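Local structure of trimethylamine-N-oxide reductase (Haemophilus influenzae, 7L5I) at residues I182-L187 with H362-V366; Q195-E200 with G391-T395; W199-L203 with Y234-F238; F339-M345 with Q374-G380. The protein probably reduces S- or N-oxides such as trimethylamine N-oxide at a molybdenum centre carried by two molybdopterin guanine dinucleotides. One frame throughout, in Å; residues are numbered along the deposited sequence.

Interaction 1 (I182-L187 with H362-V366)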
loop_
_atom_site.group_PDB
_atom_site.type_symbol
_atom_site.label_atom_id
_atom_site.label_comp_id
_atom_site.label_asym_id
_atom_site.label_seq_id
_atom_site.Cartn_x
_atom_site.Cartn_y
_atom_site.Cartn_z
ATOM N N ILE A 182 4.855 15.648 2.834
ATOM C CA ILE A 182 4.279 16.988 2.965
ATOM C C ILE A 182 3.605 17.181 4.330
ATOM O O ILE A 182 3.660 18.284 4.887
ATOM C CB ILE A 182 3.334 17.266 1.769
ATOM C CG1 ILE A 182 2.822 18.708 1.787
ATOM C CG2 ILE A 182 2.147 16.337 1.712
ATOM C CD1 ILE A 182 3.896 19.758 1.759
ATOM N N MET A 183 2.999 16.148 4.911
ATOM C CA MET A 183 2.289 16.357 6.169
ATOM C C MET A 183 3.199 16.807 7.308
ATOM O O MET A 183 2.780 17.679 8.087
ATOM C CB MET A 183 1.502 15.096 6.545
ATOM C CG MET A 183 0.233 14.910 5.707
ATOM S SD MET A 183 -1.013 16.245 5.794
ATOM C CE MET A 183 -0.765 17.170 4.289
ATOM N N PRO A 184 4.437 16.316 7.455
ATOM C CA PRO A 184 5.304 16.908 8.484
ATOM C C PRO A 184 5.520 18.409 8.318
ATOM O O PRO A 184 5.661 19.105 9.337
ATOM C CB PRO A 184 6.604 16.113 8.341
ATOM C CG PRO A 184 6.136 14.755 7.892
ATOM C CD PRO A 184 4.987 15.061 6.916
ATOM N N HIS A 185 5.575 18.927 7.090
ATOM C CA HIS A 185 5.712 20.366 6.876
ATOM C C HIS A 185 4.430 21.135 7.194
ATOM O O HIS A 185 4.483 22.326 7.499
ATOM C CB HIS A 185 6.092 20.666 5.410
ATOM C CG HIS A 185 7.469 20.222 5.029
ATOM N ND1 HIS A 185 8.607 20.731 5.624
ATOM C CD2 HIS A 185 7.892 19.329 4.102
ATOM C CE1 HIS A 185 9.675 20.175 5.067
ATOM N NE2 HIS A 185 9.268 19.313 4.147
ATOM N N VAL A 186 3.274 20.489 7.056
ATOM C CA VAL A 186 1.991 21.174 7.205
ATOM C C VAL A 186 1.452 21.044 8.615
ATOM O O VAL A 186 0.882 21.998 9.152
ATOM C CB VAL A 186 1.004 20.598 6.170
ATOM C CG1 VAL A 186 -0.357 21.181 6.359
ATOM C CG2 VAL A 186 1.547 20.810 4.751
ATOM N N LEU A 187 1.596 19.854 9.211
ATOM C CA LEU A 187 1.023 19.543 10.511
ATOM C C LEU A 187 2.043 19.194 11.582
ATOM O O LEU A 187 1.666 19.116 12.753
ATOM C CB LEU A 187 0.049 18.356 10.401
ATOM C CG LEU A 187 -1.168 18.635 9.511
ATOM C CD1 LEU A 187 -1.956 17.366 9.281
ATOM C CD2 LEU A 187 -2.075 19.716 10.101
ATOM N N HIS A 362 -3.396 16.052 -0.402
ATOM C CA HIS A 362 -3.733 16.100 1.007
ATOM C C HIS A 362 -3.369 17.434 1.638
ATOM O O HIS A 362 -4.002 17.822 2.628
ATOM C CB HIS A 362 -3.087 14.920 1.728
ATOM C CG HIS A 362 -3.673 13.623 1.293
ATOM N ND1 HIS A 362 -3.055 12.794 0.381
ATOM C CD2 HIS A 362 -4.889 13.078 1.536
ATOM C CE1 HIS A 362 -3.831 11.749 0.145
ATOM N NE2 HIS A 362 -4.950 11.896 0.838
ATOM N N TRP A 363 -2.410 18.159 1.072
ATOM C CA TRP A 363 -2.159 19.523 1.518
ATOM C C TRP A 363 -3.403 20.372 1.315
ATOM O O TRP A 363 -3.841 21.094 2.223
ATOM C CB TRP A 363 -0.976 20.106 0.753
ATOM C CG TRP A 363 -0.367 21.329 1.338
ATOM C CD1 TRP A 363 -0.756 21.999 2.443
ATOM C CD2 TRP A 363 0.769 22.016 0.825
ATOM N NE1 TRP A 363 0.075 23.070 2.671
ATOM C CE2 TRP A 363 1.030 23.093 1.689
ATOM C CE3 TRP A 363 1.607 21.807 -0.274
ATOM C CZ2 TRP A 363 2.085 23.981 1.482
ATOM C CZ3 TRP A 363 2.666 22.679 -0.476
ATOM C CH2 TRP A 363 2.898 23.748 0.403
ATOM N N MET A 364 -3.997 20.285 0.123
ATOM C CA MET A 364 -5.209 21.032 -0.163
ATOM C C MET A 364 -6.400 20.492 0.628
ATOM O O MET A 364 -7.276 21.269 1.022
ATOM C CB MET A 364 -5.493 21.006 -1.681
ATOM C CG MET A 364 -6.663 21.911 -2.052
ATOM S SD MET A 364 -6.346 23.652 -1.677
ATOM C CE MET A 364 -7.991 24.183 -1.155
ATOM N N LEU A 365 -6.460 19.180 0.895
ATOM C CA LEU A 365 -7.556 18.665 1.702
ATOM C C LEU A 365 -7.513 19.246 3.119
ATOM O O LEU A 365 -8.558 19.586 3.695
ATOM C CB LEU A 365 -7.503 17.140 1.772
ATOM C CG LEU A 365 -8.710 16.507 2.455
ATOM C CD1 LEU A 365 -9.919 16.677 1.584
ATOM C CD2 LEU A 365 -8.479 15.051 2.730
ATOM N N VAL A 366 -6.313 19.314 3.713
ATOM C CA VAL A 366 -6.146 19.911 5.040
ATOM C C VAL A 366 -6.474 21.399 5.005
ATOM O O VAL A 366 -7.054 21.949 5.949
ATOM C CB VAL A 366 -4.718 19.657 5.549
ATOM C CG1 VAL A 366 -4.450 20.471 6.792
ATOM C CG2 VAL A 366 -4.561 18.198 5.823
#

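Interaction 2 (Q195-E200 with G391-T395)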
loop_
_atom_site.group_PDB
_atom_site.type_symbol
_atom_site.label_atom_id
_atom_site.label_comp_id
_atom_site.label_asym_id
_atom_site.label_seq_id
_atom_site.Cartn_x
_atom_site.Cartn_y
_atom_site.Cartn_z
ATOM N N GLN A 195 -3.654 7.429 14.876
ATOM C CA GLN A 195 -5.052 7.174 15.229
ATOM C C GLN A 195 -5.933 8.369 14.883
ATOM O O GLN A 195 -5.517 9.533 14.996
ATOM C CB GLN A 195 -5.150 6.830 16.727
ATOM C CG GLN A 195 -6.560 6.629 17.247
ATOM C CD GLN A 195 -7.286 5.456 16.629
ATOM O OE1 GLN A 195 -7.595 5.459 15.447
ATOM N NE2 GLN A 195 -7.554 4.425 17.443
ATOM N N GLN A 196 -7.154 8.069 14.455
ATOM C CA GLN A 196 -8.129 9.045 14.002
ATOM C C GLN A 196 -9.128 9.359 15.109
ATOM O O GLN A 196 -9.262 8.621 16.086
ATOM C CB GLN A 196 -8.886 8.512 12.771
ATOM C CG GLN A 196 -8.026 7.886 11.711
ATOM C CD GLN A 196 -7.351 8.927 10.895
ATOM O OE1 GLN A 196 -7.940 9.469 9.947
ATOM N NE2 GLN A 196 -6.133 9.275 11.285
ATOM N N THR A 197 -9.855 10.460 14.930
ATOM C CA THR A 197 -10.999 10.712 15.776
ATOM C C THR A 197 -11.847 9.460 15.902
ATOM O O THR A 197 -12.113 8.768 14.918
ATOM C CB THR A 197 -11.836 11.855 15.228
ATOM O OG1 THR A 197 -11.110 13.073 15.433
ATOM C CG2 THR A 197 -13.186 11.919 15.952
ATOM N N SER A 198 -12.276 9.186 17.124
ATOM C CA SER A 198 -13.041 7.979 17.395
ATOM C C SER A 198 -14.223 7.817 16.453
ATOM O O SER A 198 -15.033 8.728 16.263
ATOM C CB SER A 198 -13.571 7.982 18.824
ATOM O OG SER A 198 -14.474 6.898 19.006
ATOM N N TRP A 199 -14.381 6.595 15.955
ATOM C CA TRP A 199 -15.579 6.273 15.177
ATOM C C TRP A 199 -16.862 6.475 15.982
ATOM O O TRP A 199 -17.901 6.776 15.408
ATOM C CB TRP A 199 -15.513 4.826 14.685
ATOM C CG TRP A 199 -15.252 4.684 13.209
ATOM C CD1 TRP A 199 -14.142 4.153 12.613
ATOM C CD2 TRP A 199 -16.129 5.089 12.143
ATOM N NE1 TRP A 199 -14.284 4.197 11.236
ATOM C CE2 TRP A 199 -15.500 4.750 10.934
ATOM C CE3 TRP A 199 -17.398 5.681 12.105
ATOM C CZ2 TRP A 199 -16.096 5.009 9.687
ATOM C CZ3 TRP A 199 -17.993 5.912 10.872
ATOM C CH2 TRP A 199 -17.329 5.597 9.693
ATOM N N GLU A 200 -16.828 6.298 17.311
ATOM C CA GLU A 200 -18.035 6.582 18.084
ATOM C C GLU A 200 -18.403 8.059 17.998
ATOM O O GLU A 200 -19.593 8.408 17.990
ATOM C CB GLU A 200 -17.856 6.176 19.549
ATOM C CG GLU A 200 -17.663 4.669 19.747
ATOM C CD GLU A 200 -18.889 3.824 19.354
ATOM O OE1 GLU A 200 -19.999 4.384 19.212
ATOM O OE2 GLU A 200 -18.742 2.587 19.207
ATOM N N GLY A 391 -8.484 2.598 10.944
ATOM C CA GLY A 391 -8.291 3.859 11.639
ATOM C C GLY A 391 -9.585 4.357 12.250
ATOM O O GLY A 391 -10.664 4.284 11.647
ATOM N N GLY A 392 -9.481 4.863 13.491
ATOM C CA GLY A 392 -10.631 5.371 14.187
ATOM C C GLY A 392 -11.316 4.394 15.106
ATOM O O GLY A 392 -12.080 4.815 15.970
ATOM N N VAL A 393 -11.070 3.098 14.948
ATOM C CA VAL A 393 -11.637 2.154 15.912
ATOM C C VAL A 393 -11.021 2.449 17.267
ATOM O O VAL A 393 -9.783 2.529 17.375
ATOM C CB VAL A 393 -11.370 0.706 15.488
ATOM C CG1 VAL A 393 -11.885 -0.266 16.553
ATOM C CG2 VAL A 393 -12.056 0.456 14.154
ATOM N N PRO A 394 -11.813 2.642 18.314
ATOM C CA PRO A 394 -11.234 3.139 19.568
ATOM C C PRO A 394 -10.106 2.257 20.096
ATOM O O PRO A 394 -10.202 1.029 20.129
ATOM C CB PRO A 394 -12.433 3.156 20.518
ATOM C CG PRO A 394 -13.633 3.355 19.641
ATOM C CD PRO A 394 -13.291 2.581 18.365
ATOM N N THR A 395 -9.046 2.917 20.568
ATOM C CA THR A 395 -7.882 2.224 21.091
ATOM C C THR A 395 -8.216 1.488 22.382
ATOM O O THR A 395 -8.697 2.093 23.347
ATOM C CB THR A 395 -6.748 3.212 21.346
ATOM O OG1 THR A 395 -6.532 4.024 20.180
ATOM C CG2 THR A 395 -5.474 2.465 21.711
HETATM O O HOH W 1 -10.075 6.565 17.663
HETATM O O HOH W 2 -12.006 3.018 9.663
#

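Interaction 3 (W199-L203 with Y234-F238)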
loop_
_atom_site.group_PDB
_atom_site.type_symbol
_atom_site.label_atom_id
_atom_site.label_comp_id
_atom_site.label_asym_id
_atom_site.label_seq_id
_atom_site.Cartn_x
_atom_site.Cartn_y
_atom_site.Cartn_z
ATOM N N TRP A 199 -14.381 6.595 15.955
ATOM C CA TRP A 199 -15.579 6.273 15.177
ATOM C C TRP A 199 -16.862 6.475 15.982
ATOM O O TRP A 199 -17.901 6.776 15.408
ATOM C CB TRP A 199 -15.513 4.826 14.685
ATOM C CG TRP A 199 -15.252 4.684 13.209
ATOM C CD1 TRP A 199 -14.142 4.153 12.613
ATOM C CD2 TRP A 199 -16.129 5.089 12.143
ATOM N NE1 TRP A 199 -14.284 4.197 11.236
ATOM C CE2 TRP A 199 -15.500 4.750 10.934
ATOM C CE3 TRP A 199 -17.398 5.681 12.105
ATOM C CZ2 TRP A 199 -16.096 5.009 9.687
ATOM C CZ3 TRP A 199 -17.993 5.912 10.872
ATOM C CH2 TRP A 199 -17.329 5.597 9.693
ATOM N N GLU A 200 -16.828 6.298 17.311
ATOM C CA GLU A 200 -18.035 6.582 18.084
ATOM C C GLU A 200 -18.403 8.059 17.998
ATOM O O GLU A 200 -19.593 8.408 17.990
ATOM C CB GLU A 200 -17.856 6.176 19.549
ATOM C CG GLU A 200 -17.663 4.669 19.747
ATOM C CD GLU A 200 -18.889 3.824 19.354
ATOM O OE1 GLU A 200 -19.999 4.384 19.212
ATOM O OE2 GLU A 200 -18.742 2.587 19.207
ATOM N N SER A 201 -17.405 8.934 17.916
ATOM C CA SER A 201 -17.669 10.361 17.731
ATOM C C SER A 201 -18.270 10.635 16.355
ATOM O O SER A 201 -19.169 11.471 16.226
ATOM C CB SER A 201 -16.371 11.134 17.941
ATOM O OG SER A 201 -16.503 12.535 17.755
ATOM N N ILE A 202 -17.758 9.967 15.309
ATOM C CA ILE A 202 -18.331 10.119 13.974
ATOM C C ILE A 202 -19.800 9.679 13.986
ATOM O O ILE A 202 -20.689 10.388 13.500
ATOM C CB ILE A 202 -17.536 9.298 12.942
ATOM C CG1 ILE A 202 -16.045 9.660 12.928
ATOM C CG2 ILE A 202 -18.123 9.474 11.534
ATOM C CD1 ILE A 202 -15.756 11.113 12.856
ATOM N N LEU A 203 -20.067 8.495 14.540
ATOM C CA LEU A 203 -21.429 7.971 14.515
ATOM C C LEU A 203 -22.391 8.925 15.195
ATOM O O LEU A 203 -23.503 9.143 14.725
ATOM C CB LEU A 203 -21.481 6.610 15.211
ATOM C CG LEU A 203 -20.865 5.375 14.579
ATOM C CD1 LEU A 203 -21.128 4.161 15.469
ATOM C CD2 LEU A 203 -21.442 5.152 13.205
ATOM N N TYR A 234 -18.054 -0.265 11.334
ATOM C CA TYR A 234 -18.441 1.112 11.643
ATOM C C TYR A 234 -18.998 1.824 10.420
ATOM O O TYR A 234 -19.977 2.575 10.525
ATOM C CB TYR A 234 -17.259 1.897 12.219
ATOM C CG TYR A 234 -17.105 1.770 13.718
ATOM C CD1 TYR A 234 -18.075 2.284 14.577
ATOM C CD2 TYR A 234 -15.967 1.182 14.267
ATOM C CE1 TYR A 234 -17.942 2.180 15.953
ATOM C CE2 TYR A 234 -15.823 1.076 15.645
ATOM C CZ TYR A 234 -16.806 1.579 16.477
ATOM O OH TYR A 234 -16.641 1.478 17.840
ATOM N N PHE A 235 -18.406 1.603 9.237
ATOM C CA PHE A 235 -18.969 2.202 8.030
ATOM C C PHE A 235 -20.395 1.714 7.796
ATOM O O PHE A 235 -21.278 2.486 7.390
ATOM C CB PHE A 235 -18.096 1.884 6.824
ATOM C CG PHE A 235 -16.945 2.856 6.629
ATOM C CD1 PHE A 235 -17.185 4.135 6.174
ATOM C CD2 PHE A 235 -15.641 2.471 6.909
ATOM C CE1 PHE A 235 -16.160 5.030 5.999
ATOM C CE2 PHE A 235 -14.594 3.360 6.744
ATOM C CZ PHE A 235 -14.849 4.656 6.294
ATOM N N LYS A 236 -20.635 0.425 8.033
ATOM C CA LYS A 236 -21.982 -0.126 7.885
ATOM C C LYS A 236 -22.948 0.507 8.879
ATOM O O LYS A 236 -24.100 0.804 8.535
ATOM C CB LYS A 236 -21.942 -1.645 8.052
ATOM C CG LYS A 236 -21.196 -2.376 6.922
ATOM C CD LYS A 236 -22.057 -2.532 5.684
ATOM C CE LYS A 236 -23.131 -3.576 5.917
ATOM N NZ LYS A 236 -23.896 -3.796 4.671
ATOM N N LYS A 237 -22.505 0.701 10.127
ATOM C CA LYS A 237 -23.356 1.351 11.113
ATOM C C LYS A 237 -23.677 2.770 10.696
ATOM O O LYS A 237 -24.813 3.250 10.887
ATOM C CB LYS A 237 -22.679 1.361 12.479
ATOM C CG LYS A 237 -22.615 0.039 13.170
ATOM C CD LYS A 237 -22.140 0.237 14.599
ATOM C CE LYS A 237 -21.684 -1.065 15.222
ATOM N NZ LYS A 237 -20.320 -0.932 15.834
ATOM N N PHE A 238 -22.681 3.487 10.166
ATOM C CA PHE A 238 -22.938 4.858 9.760
ATOM C C PHE A 238 -23.956 4.875 8.638
ATOM O O PHE A 238 -24.878 5.707 8.638
ATOM C CB PHE A 238 -21.668 5.572 9.340
ATOM C CG PHE A 238 -21.844 7.060 9.163
ATOM C CD1 PHE A 238 -21.658 7.918 10.239
ATOM C CD2 PHE A 238 -22.182 7.598 7.953
ATOM C CE1 PHE A 238 -21.798 9.277 10.092
ATOM C CE2 PHE A 238 -22.334 8.978 7.805
ATOM C CZ PHE A 238 -22.152 9.806 8.867
HETATM O O HOH W 3 -21.378 1.714 17.440
#

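Interaction 4 (F339-M345 with Q374-G380)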
loop_
_atom_site.group_PDB
_atom_site.type_symbol
_atom_site.label_atom_id
_atom_site.label_comp_id
_atom_site.label_asym_id
_atom_site.label_seq_id
_atom_site.Cartn_x
_atom_site.Cartn_y
_atom_site.Cartn_z
ATOM N N PHE A 339 -20.930 20.999 3.109
ATOM C CA PHE A 339 -19.815 20.729 4.013
ATOM C C PHE A 339 -19.784 21.752 5.146
ATOM O O PHE A 339 -19.403 21.432 6.277
ATOM C CB PHE A 339 -18.467 20.792 3.288
ATOM C CG PHE A 339 -18.235 19.715 2.259
ATOM C CD1 PHE A 339 -19.116 18.672 2.082
ATOM C CD2 PHE A 339 -17.108 19.775 1.469
ATOM C CE1 PHE A 339 -18.872 17.690 1.102
ATOM C CE2 PHE A 339 -16.850 18.804 0.509
ATOM C CZ PHE A 339 -17.730 17.764 0.340
ATOM N N ALA A 340 -20.107 23.017 4.840
ATOM C CA ALA A 340 -20.044 24.079 5.833
ATOM C C ALA A 340 -21.285 24.119 6.720
ATOM O O ALA A 340 -21.209 24.557 7.874
ATOM C CB ALA A 340 -19.876 25.447 5.148
ATOM N N SER A 341 -22.417 23.655 6.217
ATOM C CA SER A 341 -23.662 23.748 6.956
ATOM C C SER A 341 -23.815 22.633 7.967
ATOM O O SER A 341 -24.548 22.796 8.943
ATOM C CB SER A 341 -24.837 23.711 5.975
ATOM O OG SER A 341 -24.940 22.421 5.416
ATOM N N LYS A 342 -23.150 21.509 7.745
ATOM C CA LYS A 342 -23.297 20.306 8.535
ATOM C C LYS A 342 -21.940 19.958 9.134
ATOM O O LYS A 342 -20.907 20.404 8.651
ATOM C CB LYS A 342 -23.792 19.131 7.676
ATOM C CG LYS A 342 -25.042 19.382 6.860
ATOM C CD LYS A 342 -26.256 19.673 7.724
ATOM C CE LYS A 342 -26.699 18.474 8.548
ATOM N NZ LYS A 342 -27.903 18.774 9.391
ATOM N N ARG A 343 -21.960 19.160 10.197
ATOM C CA ARG A 343 -20.721 18.624 10.764
ATOM C C ARG A 343 -20.190 17.549 9.824
ATOM O O ARG A 343 -20.839 16.512 9.633
ATOM C CB ARG A 343 -20.980 18.073 12.159
ATOM C CG ARG A 343 -19.751 17.532 12.879
ATOM C CD ARG A 343 -18.686 18.604 13.143
ATOM N NE ARG A 343 -19.238 19.789 13.796
ATOM C CZ ARG A 343 -19.515 19.879 15.093
ATOM N NH1 ARG A 343 -19.285 18.869 15.924
ATOM N NH2 ARG A 343 -20.022 21.007 15.569
ATOM N N THR A 344 -19.020 17.801 9.236
ATOM C CA THR A 344 -18.487 17.033 8.115
ATOM C C THR A 344 -17.091 16.504 8.434
ATOM O O THR A 344 -16.232 17.254 8.904
ATOM C CB THR A 344 -18.435 17.931 6.881
ATOM O OG1 THR A 344 -19.782 18.328 6.562
ATOM C CG2 THR A 344 -17.832 17.223 5.664
ATOM N N MET A 345 -16.884 15.208 8.178
ATOM C CA MET A 345 -15.565 14.580 8.260
ATOM C C MET A 345 -15.074 14.271 6.856
ATOM O O MET A 345 -15.681 13.465 6.136
ATOM C CB MET A 345 -15.610 13.303 9.101
ATOM C CG MET A 345 -14.261 12.569 9.202
ATOM S SD MET A 345 -12.919 13.525 9.929
ATOM C CE MET A 345 -13.337 13.408 11.651
ATOM N N GLN A 374 -13.782 22.935 11.304
ATOM C CA GLN A 374 -14.338 21.940 12.217
ATOM C C GLN A 374 -13.271 20.997 12.770
ATOM O O GLN A 374 -13.605 20.044 13.479
ATOM C CB GLN A 374 -15.441 21.156 11.502
ATOM C CG GLN A 374 -16.559 22.015 10.965
ATOM C CD GLN A 374 -17.485 21.227 10.068
ATOM O OE1 GLN A 374 -17.595 20.016 10.202
ATOM N NE2 GLN A 374 -18.143 21.913 9.145
ATOM N N ILE A 375 -11.999 21.272 12.480
ATOM C CA ILE A 375 -10.897 20.466 12.996
ATOM C C ILE A 375 -10.898 20.530 14.511
ATOM O O ILE A 375 -10.990 21.614 15.088
ATOM C CB ILE A 375 -9.572 20.985 12.423
ATOM C CG1 ILE A 375 -9.494 20.709 10.919
ATOM C CG2 ILE A 375 -8.404 20.343 13.146
ATOM C CD1 ILE A 375 -8.358 21.450 10.210
ATOM N N GLY A 376 -10.765 19.368 15.168
ATOM C CA GLY A 376 -10.780 19.318 16.606
ATOM C C GLY A 376 -12.144 19.271 17.260
ATOM O O GLY A 376 -12.223 19.276 18.498
ATOM N N LEU A 377 -13.231 19.251 16.475
ATOM C CA LEU A 377 -14.576 19.098 16.996
ATOM C C LEU A 377 -15.059 17.657 16.835
ATOM O O LEU A 377 -14.647 16.966 15.903
ATOM C CB LEU A 377 -15.542 20.013 16.263
ATOM C CG LEU A 377 -15.274 21.516 16.347
ATOM C CD1 LEU A 377 -16.332 22.239 15.509
ATOM C CD2 LEU A 377 -15.300 21.960 17.790
ATOM N N PRO A 378 -15.933 17.187 17.723
ATOM C CA PRO A 378 -16.523 15.851 17.535
ATOM C C PRO A 378 -17.103 15.710 16.136
ATOM O O PRO A 378 -17.802 16.585 15.649
ATOM C CB PRO A 378 -17.614 15.789 18.610
ATOM C CG PRO A 378 -17.130 16.701 19.680
ATOM C CD PRO A 378 -16.460 17.848 18.933
ATOM N N GLY A 379 -16.746 14.624 15.467
ATOM C CA GLY A 379 -17.274 14.330 14.159
ATOM C C GLY A 379 -16.769 15.195 13.025
ATOM O O GLY A 379 -17.252 15.046 11.893
ATOM N N GLY A 380 -15.815 16.093 13.277
ATOM C CA GLY A 380 -15.454 17.050 12.256
ATOM C C GLY A 380 -13.999 17.082 11.832
ATOM O O GLY A 380 -13.114 16.555 12.523
HETATM O O HOH W 4 -18.605 24.774 9.159
#

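Interaction 1 (I182-L187 with H362-V366)
The indole of Trp363 takes two aliphatic groups on one face. This is helix-helix packing in a molybdopterin oxidoreductase: the segments of helix 179-187 and helix 359-372 run nearly parallel, 26° apart, with axes 10.4 Å from each other. Ile182 CD1 sits over the six-membered ring of Trp363, 3.9 Å from its centroid. Val186 CG2 sits over the five-membered ring of Trp363, 3.6 Å from its centroid. Both are CH-pi contacts. Ile182 and Val186 are one helical turn apart, which lets them share the long indole. The Ile182 branch gets there with CG1 anti to the backbone N (chi1 -174°) and a bend at chi2 that lays CD1 across the ring. At its rim the indole is held by a hydrogen bond from NE1 to Glu632 O.

The rest of the contact is apolar. Val366 CG1 meets Val186 CG1 at 4.2 Å and Leu187 CD2 at 4.1 Å. Phe382, on strand 381-383, also touches Val366 and Leu187. Met183 bends at chi2 and chi3 and passes alongside Val366. His362 starts toward the other helix, but its ring leads away and NE2 makes a hydrogen bond with Gly349 O. The nearest atoms of its side chain and a bound molybdopterin guanine dinucleotide are about 8 Å apart. The Met183 methyl lies against the His362 backbone, CE 3.7 Å from His362 O.

Interaction 2 (Q195-E200 with G391-T395)
The Trp199 indole presents its CD1 edge to the glycine pair, with Gly392 C and Val393 N near the ring plane. Tyr234 CB lies over one face. Trp199 begins helix 199-205, and Ser198 is its N-cap: Ser198 OG accepts from Glu200 N at 3.0 Å and is also hydrogen-bonded to Lys607 O. The loop 391-395 ties into this helix start, for Trp199 N donates to Gly392 O at 2.9 Å.

The other flat group is the Gln195 amide, which bonds through both ends. OE1 accepts from Gln196 N on a lone pair, in the carbonyl plane. OE1 also takes Gly392 N at 2.8 Å, tilted 20° from that plane. NE2 gives one bond to Thr395 OG1, 2.9 Å away and in the amide plane. Its bond to Val393 O is also 2.9 Å, but reaches that oxygen from above the carbonyl plane. Four bonds thus fix the rotation of the amide. Gly392 has a positive phi (95°), and its backbone comes close to the indole edge, with Gly392 C 3.8 Å from Trp199 CD1. Water 2 lies in the indole plane, accepting from Trp199 NE1 at 3.0 Å and donating to Gly391 O at 2.7 Å.

Interaction 3 (W199-L203 with Y234-F238)
Trp199 and Tyr234 lie flat against each other, yet their rings barely overlap. The planes are only 3° apart. The two side chains run antiparallel over each other, so each ring lies against the other's CB. Trp199 CB is 3.5 Å from the centroid of the Tyr234 ring, almost on its normal. Tyr234 CB is likewise 3.5 Å from the centroid of the Trp199 five-membered ring. These reciprocal CH-pi contacts take the place of a full stack. The Trp199 chi1 of -108° lies between staggered positions, which suggests some torsional cost in this placement.

Phe235 completes an aromatic cluster. The far edge of the indole points into the Phe235 face, with Trp199 CZ2 3.6 Å from Phe235 CZ and the planes 78° apart. This is an edge-to-face, T-shaped pair.

At the other end Tyr234 OH donates to Glu200 OE2 at 2.7 Å, meeting the carboxylate from above its plane. Lys237 NZ is 5.1 Å from Glu200 OE2 and may favour the charged form of the acid. Water 3 lies between them, its bond to Lys237 weak. Leu203 packs beside them: its CD1 lies at the edge of the Tyr234 ring, 3.7 Å from Tyr234 CD1, and its CD2 packs on the Phe238 backbone.

Segments 199-203 and 234-238 run nearly parallel. Helix 230-240 lies in the crossover between the parallel strands 208-212 and 244-249. The inner side chains rest on the parallel sheet: Ile202, Phe235 and Phe238 on Ile209 of strand 208-212, and Trp199 and Phe235 on Met347 of strand 344-348.

Interaction 4 (F339-M345 with Q374-G380)
Gln374 places CG anti to its carbonyl carbon (chi1 -57°) and then runs out straight, which carries its amide into the turn between helix 329-341 and strand 344-348. Arg343 does the reverse: bends at chi2 (63°) and chi3 fold its guanidinium back over the loop 374-380.

The Gln374 amide bonds to the backbone around the helix end. OE1 accepts from Thr344 N at 2.8 Å, on a lone pair and almost straight at 176°. NE2 donates to Phe339 O, in the last turn of the helix, and to Lys342 O, just after it. Both bonds are 3.2 Å long and bent. Gln374 NE2 is also 2.9 Å from water 4, which lies 2.9 Å from Ala340 O. With three acceptors around two hydrogens, at least one proton is probably shared.

Arg343 NH1 donates to Pro378 O at 2.7 Å, in the guanidinium plane. Leu377 CD1 lies over one face of that group, 3.9 Å from Arg343 NH2. The loop makes two successive type II turns, Gln374 to Leu377 and Leu377 to Gly380. Gly376 and Gly379 hold the third positions, both with positive phi. Gly380 CA makes a CH...O contact of 3.4 Å with Thr344 O.

Strand 344-348, helix 359-372 and parallel strand 381-383 form a beta-alpha-beta crossover, and loop 374-380 closes it. Thr344 bonds through its backbone to Gly381, pairing the two strands. On its other side strand 344-348 pairs with strand 208-212, and Met345 touches Ile202 of helix 199-205.

All four interactions belong to the molybdopterin oxidoreductase part of the chain and lie on or beside a five-stranded parallel beta-sheet of strand order 3-2-1-4-5, a Rossmann-like arrangement. Interactions 2 and 3 share Trp199 and Glu200 on helix 199-205; their centres are about 9 Å apart. Interaction 4, whose centre is about 14 Å from that of interaction 3, touches it through Ser201 and Ile202. Interaction 1 is set apart, its centre about 18 Å from that of interaction 4, but uses helix 359-372, which leads into segment 374-380. Along the chain, interaction 4 nests inside interaction 2, while interactions 1 and 2 interleave. Distant sequence segments are thus brought together beside the cofactor-binding region.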